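Local coordinates for secreted protein (Streptomyces lividans TK24, PDB 5LXZ) that binds copper and is probably a secreted metalloradical oxidase of the galactose oxidase-like AA5 family, at residues A[530-535]-A[566-571]; A[536-541]-A[586-591]. The protein carries 1 engineered substitution. One frame throughout, in Å; residues are numbered along the deposited sequence.

Contact 1: A[530-535]-A[566-571]; sequences RAASTV and DKLTVT
The carboxylate of Asp566 receives the folded-back side chain of Lys567, whose NZ lies 3.2 Å from Asp566 OD1 on the syn lone pair of that oxygen, a salt bridge between sequence neighbours. No hydrogen bond joins 530-535 to 566-571. Asp566 meets the other segment through its methylene, with CB 4.2 Å from Arg530 CA, while the arginine side chain starts out away from the strand. Farther in, the contact becomes apolar. Ala532 points its methyl at the strand, where CB rests 3.9 Å from Lys567 O and 4.4 Å from Leu568 CB. Leu568 sets CG anti to its backbone N (chi1 -172°), and its CD1 lies 4.3 Å from Val535 CB. What presents Ala532 is the short 3-10 turn around Ser533. Ala531 O takes two donors from Thr534: the backbone N, and OG1 at 2.7 Å, which approaches in the carbonyl plane on a lone pair. Both bonds tie Thr534 back to Ala531, and Asp511 holds the backbone N of Arg530 and Ala531 from outside. In the fold, 530-535 links strand 524-528 to strand 535-541 and lies against strand 567-571, which is hydrogen-bonded to strand 524-528 through Leu568 and Phe527 and to strand 556-564 through Thr569 and Lys562; Val535 and Leu568 both pack on Phe561 and Val588.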
loop_
_atom_site.group_PDB
_atom_site.type_symbol
_atom_site.label_atom_id
_atom_site.label_comp_id
_atom_site.label_asym_id
_atom_site.label_seq_id
_atom_site.Cartn_x
_atom_site.Cartn_y
_atom_site.Cartn_z
ATOM N N ARG A 530 9.981 -36.051 -8.264
ATOM C CA ARG A 530 10.783 -36.872 -9.194
ATOM C C ARG A 530 12.031 -36.114 -9.672
ATOM O O ARG A 530 13.095 -36.713 -9.887
ATOM C CB ARG A 530 9.923 -37.333 -10.366
ATOM C CG ARG A 530 8.856 -38.331 -9.950
ATOM C CD ARG A 530 8.008 -38.766 -11.141
ATOM N NE ARG A 530 7.221 -37.655 -11.694
ATOM C CZ ARG A 530 6.034 -37.236 -11.242
ATOM N NH1 ARG A 530 5.434 -37.814 -10.202
ATOM N NH2 ARG A 530 5.436 -36.208 -11.839
ATOM N N ALA A 531 11.923 -34.787 -9.769
ATOM C CA ALA A 531 13.039 -33.918 -10.120
ATOM C C ALA A 531 13.836 -33.404 -8.918
ATOM O O ALA A 531 14.539 -32.396 -9.025
ATOM C CB ALA A 531 12.494 -32.738 -10.913
ATOM N N ALA A 532 13.767 -34.082 -7.777
ATOM C CA ALA A 532 14.439 -33.595 -6.575
ATOM C C ALA A 532 15.922 -33.308 -6.765
ATOM O O ALA A 532 16.423 -32.306 -6.282
ATOM C CB ALA A 532 14.228 -34.530 -5.391
ATOM N N SER A 533 16.632 -34.169 -7.504
ATOM C CA SER A 533 18.067 -33.959 -7.688
ATOM C C SER A 533 18.444 -32.761 -8.580
ATOM O O SER A 533 19.599 -32.351 -8.593
ATOM C CB SER A 533 18.736 -35.235 -8.217
ATOM O OG SER A 533 18.295 -35.493 -9.526
ATOM N N THR A 534 17.462 -32.173 -9.268
ATOM C CA THR A 534 17.667 -30.985 -10.055
ATOM C C THR A 534 17.442 -29.685 -9.268
ATOM O O THR A 534 17.712 -28.617 -9.784
ATOM C CB THR A 534 16.739 -30.952 -11.285
ATOM O OG1 THR A 534 15.387 -30.693 -10.895
ATOM C CG2 THR A 534 16.833 -32.306 -12.057
ATOM N N VAL A 535 16.939 -29.788 -8.040
ATOM C CA VAL A 535 16.546 -28.573 -7.310
ATOM C C VAL A 535 17.797 -27.825 -6.875
ATOM O O VAL A 535 18.722 -28.420 -6.299
ATOM C CB VAL A 535 15.654 -28.954 -6.110
ATOM C CG1 VAL A 535 15.405 -27.754 -5.204
ATOM C CG2 VAL A 535 14.340 -29.504 -6.602
ATOM N N ASP A 566 13.574 -39.429 -4.899
ATOM C CA ASP A 566 12.447 -38.564 -5.237
ATOM C C ASP A 566 11.946 -37.774 -4.009
ATOM O O ASP A 566 10.820 -37.276 -4.037
ATOM C CB ASP A 566 11.316 -39.364 -5.906
ATOM C CG ASP A 566 10.624 -40.356 -4.968
ATOM O OD1 ASP A 566 11.146 -40.650 -3.866
ATOM O OD2 ASP A 566 9.516 -40.869 -5.342
ATOM N N LYS A 567 12.762 -37.719 -2.950
ATOM C CA LYS A 567 12.395 -37.062 -1.689
ATOM C C LYS A 567 13.229 -35.805 -1.493
ATOM O O LYS A 567 14.452 -35.814 -1.663
ATOM C CB LYS A 567 12.593 -37.987 -0.499
ATOM C CG LYS A 567 11.745 -39.251 -0.527
ATOM C CD LYS A 567 10.249 -39.022 -0.361
ATOM C CE LYS A 567 9.537 -40.328 -0.011
ATOM N NZ LYS A 567 9.812 -41.406 -1.007
ATOM N N LEU A 568 12.535 -34.706 -1.204
ATOM C CA LEU A 568 13.146 -33.428 -0.934
ATOM C C LEU A 568 12.795 -33.039 0.492
ATOM O O LEU A 568 11.625 -32.874 0.809
ATOM C CB LEU A 568 12.585 -32.416 -1.909
ATOM C CG LEU A 568 13.300 -31.083 -1.828
ATOM C CD1 LEU A 568 14.671 -31.120 -2.493
ATOM C CD2 LEU A 568 12.464 -30.003 -2.471
ATOM N N THR A 569 13.808 -32.917 1.344
ATOM C CA THR A 569 13.605 -32.502 2.747
ATOM C C THR A 569 14.031 -31.058 2.850
ATOM O O THR A 569 15.137 -30.723 2.514
ATOM C CB THR A 569 14.402 -33.368 3.693
ATOM O OG1 THR A 569 13.876 -34.693 3.537
ATOM C CG2 THR A 569 14.235 -32.936 5.126
ATOM N N VAL A 570 13.158 -30.225 3.384
ATOM C CA VAL A 570 13.450 -28.792 3.526
ATOM C C VAL A 570 13.436 -28.436 4.995
ATOM O O VAL A 570 12.735 -29.068 5.769
ATOM C CB VAL A 570 12.425 -27.934 2.756
ATOM C CG1 VAL A 570 12.345 -28.371 1.313
ATOM C CG2 VAL A 570 11.041 -27.998 3.368
ATOM N N THR A 571 14.177 -27.397 5.359
ATOM C CA THR A 571 14.220 -26.952 6.756
ATOM C C THR A 571 13.898 -25.461 6.781
ATOM O O THR A 571 14.493 -24.691 6.077
ATOM C CB THR A 571 15.599 -27.240 7.389
ATOM O OG1 THR A 571 15.869 -28.661 7.280
ATOM C CG2 THR A 571 15.647 -26.871 8.851
#

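Contact 2: A[536-541]-A[586-591]; sequences KKVRLI and MFVTDG. With EDO (1,2-ethanediol), chain K.
Five backbone hydrogen bonds join strands 536-541 and 586-590 in antiparallel register. Arg539 and Phe587 form a hydrogen-bonded pair, with Arg539 N to Phe587 O and Phe587 N to Arg539 O both 2.9 Å. Thr589 N reaches Lys537 O at 2.9 Å. In return, Thr589 O accepts both Lys536 N at 2.8 Å and Lys537 N at the longer 3.2 Å. On the face of Val538, Leu540, Met586 and Val588, the side chains of Val538 and Met586 cross obliquely, with Val538 CG1 3.9 Å from Met586 CG, and Val538 CG2 lies alongside Val588 CG1. On the face of Lys537, Arg539, Phe587 and Thr589, the Phe587 ring is met at CD2 by Ile541 CD1, 3.8 Å away, the two side chains crossing at about a right angle. Arg539 bends at chi2 (-67°), bringing its guanidinium back over its own strand: NH1 bonds Val538 O at 2.9 Å from 59° out of the carbonyl plane, and Lys537 CB lies above one guanidinium face, offset toward its rim. A 1,2-ethanediol, probably from the crystallisation liquor, sits at the guanidinium edge, with O1 between NH1 and NH2 and O2 on Val538 N. Asp416 positions this group by salt bridges to both Arg539 NE and Lys537 NZ. At Arg539, an alanine would remove the guanidinium, and with it the bonds to Val538 O and Asp416, and would probably loosen the tie between this strand and Asp416. Phe587 also packs on Pro414 and Leu466, joining the E-set domain to the rest of the chain. Lys536 and Lys537 opposite Thr589 make a classic beta bulge, set in the sheet of a galactose oxidase-like Early set domain.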
loop_
_atom_site.group_PDB
_atom_site.type_symbol
_atom_site.label_atom_id
_atom_site.label_comp_id
_atom_site.label_asym_id
_atom_site.label_seq_id
_atom_site.Cartn_x
_atom_site.Cartn_y
_atom_site.Cartn_z
ATOM N N LYS A 536 17.823 -26.518 -7.115
ATOM C CA LYS A 536 18.883 -25.657 -6.640
ATOM C C LYS A 536 18.461 -24.673 -5.568
ATOM O O LYS A 536 19.304 -24.216 -4.795
ATOM C CB LYS A 536 19.507 -24.858 -7.786
ATOM C CG LYS A 536 20.226 -25.718 -8.804
ATOM C CD LYS A 536 21.415 -26.516 -8.249
ATOM C CE LYS A 536 22.541 -25.639 -7.770
ATOM N NZ LYS A 536 23.796 -26.454 -7.703
ATOM N N LYS A 537 17.177 -24.323 -5.553
ATOM C CA LYS A 537 16.661 -23.304 -4.634
ATOM C C LYS A 537 15.320 -23.743 -4.126
ATOM O O LYS A 537 14.507 -24.250 -4.879
ATOM C CB LYS A 537 16.445 -21.976 -5.344
ATOM C CG LYS A 537 17.688 -21.217 -5.707
ATOM C CD LYS A 537 17.291 -19.930 -6.395
ATOM C CE LYS A 537 18.498 -19.211 -6.897
ATOM N NZ LYS A 537 18.028 -18.041 -7.662
ATOM N N VAL A 538 15.086 -23.502 -2.841
ATOM C CA VAL A 538 13.763 -23.678 -2.267
ATOM C C VAL A 538 13.435 -22.328 -1.618
ATOM O O VAL A 538 14.245 -21.781 -0.854
ATOM C CB VAL A 538 13.747 -24.805 -1.226
ATOM C CG1 VAL A 538 12.382 -24.973 -0.566
ATOM C CG2 VAL A 538 14.153 -26.124 -1.900
ATOM N N ARG A 539 12.243 -21.826 -1.892
ATOM C CA ARG A 539 11.804 -20.536 -1.376
ATOM C C ARG A 539 10.429 -20.665 -0.740
ATOM O O ARG A 539 9.510 -21.260 -1.325
ATOM C CB ARG A 539 11.755 -19.522 -2.521
ATOM C CG ARG A 539 13.073 -19.193 -3.167
ATOM C CD ARG A 539 13.974 -18.461 -2.190
ATOM N NE ARG A 539 15.298 -18.150 -2.746
ATOM C CZ ARG A 539 16.391 -18.890 -2.566
ATOM N NH1 ARG A 539 16.367 -20.034 -1.911
ATOM N NH2 ARG A 539 17.538 -18.488 -3.116
ATOM N N LEU A 540 10.307 -20.077 0.444
ATOM C CA LEU A 540 9.047 -19.936 1.122
ATOM C C LEU A 540 8.593 -18.498 0.931
ATOM O O LEU A 540 9.278 -17.591 1.375
ATOM C CB LEU A 540 9.280 -20.248 2.566
ATOM C CG LEU A 540 8.250 -20.878 3.381
ATOM C CD1 LEU A 540 7.674 -22.164 2.784
ATOM C CD2 LEU A 540 8.762 -21.092 4.815
ATOM N N ILE A 541 7.519 -18.293 0.180
ATOM C CA ILE A 541 7.105 -16.944 -0.220
ATOM C C ILE A 541 5.773 -16.630 0.411
ATOM O O ILE A 541 4.776 -17.343 0.199
ATOM C CB ILE A 541 7.039 -16.800 -1.738
ATOM C CG1 ILE A 541 8.356 -17.284 -2.337
ATOM C CG2 ILE A 541 6.713 -15.353 -2.075
ATOM C CD1 ILE A 541 8.532 -16.993 -3.797
ATOM N N MET A 586 5.475 -22.629 -1.040
ATOM C CA MET A 586 6.803 -23.163 -1.185
ATOM C C MET A 586 7.037 -23.535 -2.635
ATOM O O MET A 586 6.325 -24.381 -3.188
ATOM C CB MET A 586 7.060 -24.366 -0.283
ATOM C CG MET A 586 8.553 -24.677 -0.209
ATOM S SD MET A 586 8.880 -26.201 0.668
ATOM C CE MET A 586 8.457 -27.429 -0.558
ATOM N N PHE A 587 8.049 -22.925 -3.215
ATOM C CA PHE A 587 8.458 -23.187 -4.598
ATOM C C PHE A 587 9.841 -23.831 -4.583
ATOM O O PHE A 587 10.735 -23.433 -3.817
ATOM C CB PHE A 587 8.601 -21.887 -5.397
ATOM C CG PHE A 587 7.311 -21.204 -5.725
ATOM C CD1 PHE A 587 6.623 -21.476 -6.894
ATOM C CD2 PHE A 587 6.813 -20.180 -4.888
ATOM C CE1 PHE A 587 5.456 -20.778 -7.225
ATOM C CE2 PHE A 587 5.666 -19.505 -5.221
ATOM C CZ PHE A 587 5.015 -19.753 -6.384
ATOM N N VAL A 588 10.057 -24.787 -5.489
ATOM C CA VAL A 588 11.404 -25.298 -5.716
ATOM C C VAL A 588 11.795 -24.924 -7.126
ATOM O O VAL A 588 10.956 -25.002 -8.039
ATOM C CB VAL A 588 11.518 -26.814 -5.432
ATOM C CG1 VAL A 588 10.972 -27.097 -4.033
ATOM C CG2 VAL A 588 10.810 -27.682 -6.475
ATOM N N THR A 589 13.035 -24.539 -7.325
ATOM C CA THR A 589 13.476 -24.107 -8.627
ATOM C C THR A 589 14.701 -24.915 -9.015
ATOM O O THR A 589 15.595 -25.140 -8.184
ATOM C CB THR A 589 13.759 -22.605 -8.578
ATOM O OG1 THR A 589 12.514 -21.924 -8.287
ATOM C CG2 THR A 589 14.257 -22.090 -9.866
ATOM N N ASP A 590 14.736 -25.325 -10.286
ATOM C CA ASP A 590 15.844 -26.183 -10.748
ATOM C C ASP A 590 17.028 -25.369 -11.234
ATOM O O ASP A 590 17.022 -24.133 -11.219
ATOM C CB ASP A 590 15.330 -27.193 -11.773
ATOM C CG ASP A 590 14.897 -26.564 -13.092
ATOM O OD1 ASP A 590 15.263 -25.411 -13.401
ATOM O OD2 ASP A 590 14.128 -27.241 -13.806
ATOM N N GLY A 591 18.024 -26.062 -11.801
ATOM C CA GLY A 591 19.230 -25.403 -12.296
ATOM C C GLY A 591 19.105 -24.583 -13.565
ATOM O O GLY A 591 20.030 -23.860 -13.910
HETATM C C1 EDO K . 19.425 -21.431 -0.627
HETATM O O1 EDO K . 19.288 -20.555 -1.747
HETATM C C2 EDO K . 18.803 -22.820 -0.854
HETATM O O2 EDO K . 17.364 -22.800 -1.070
#

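In the fold
Both contacts belong to the Early set domain, and their centres are 10 Å apart. Contact 2 is buried, lies closer to the centre of the chain and pairs two strands by backbone hydrogen bonds; contact 1 is partly buried, lies farther out and rests a connecting turn on a strand without any such bond. They are continuous along the chain, since 530-535 runs directly into 536-541. Their apolar side chains also merge: Leu568 CD2 lies 3.6 Å from Val588 CG1, and Val570 reaches both Val538 and Met586. Charges differ in their role: Asp566 and Lys567 pair locally at the periphery, whereas Lys537 and Arg539 reach Asp416, in a Kelch motif of the propeller.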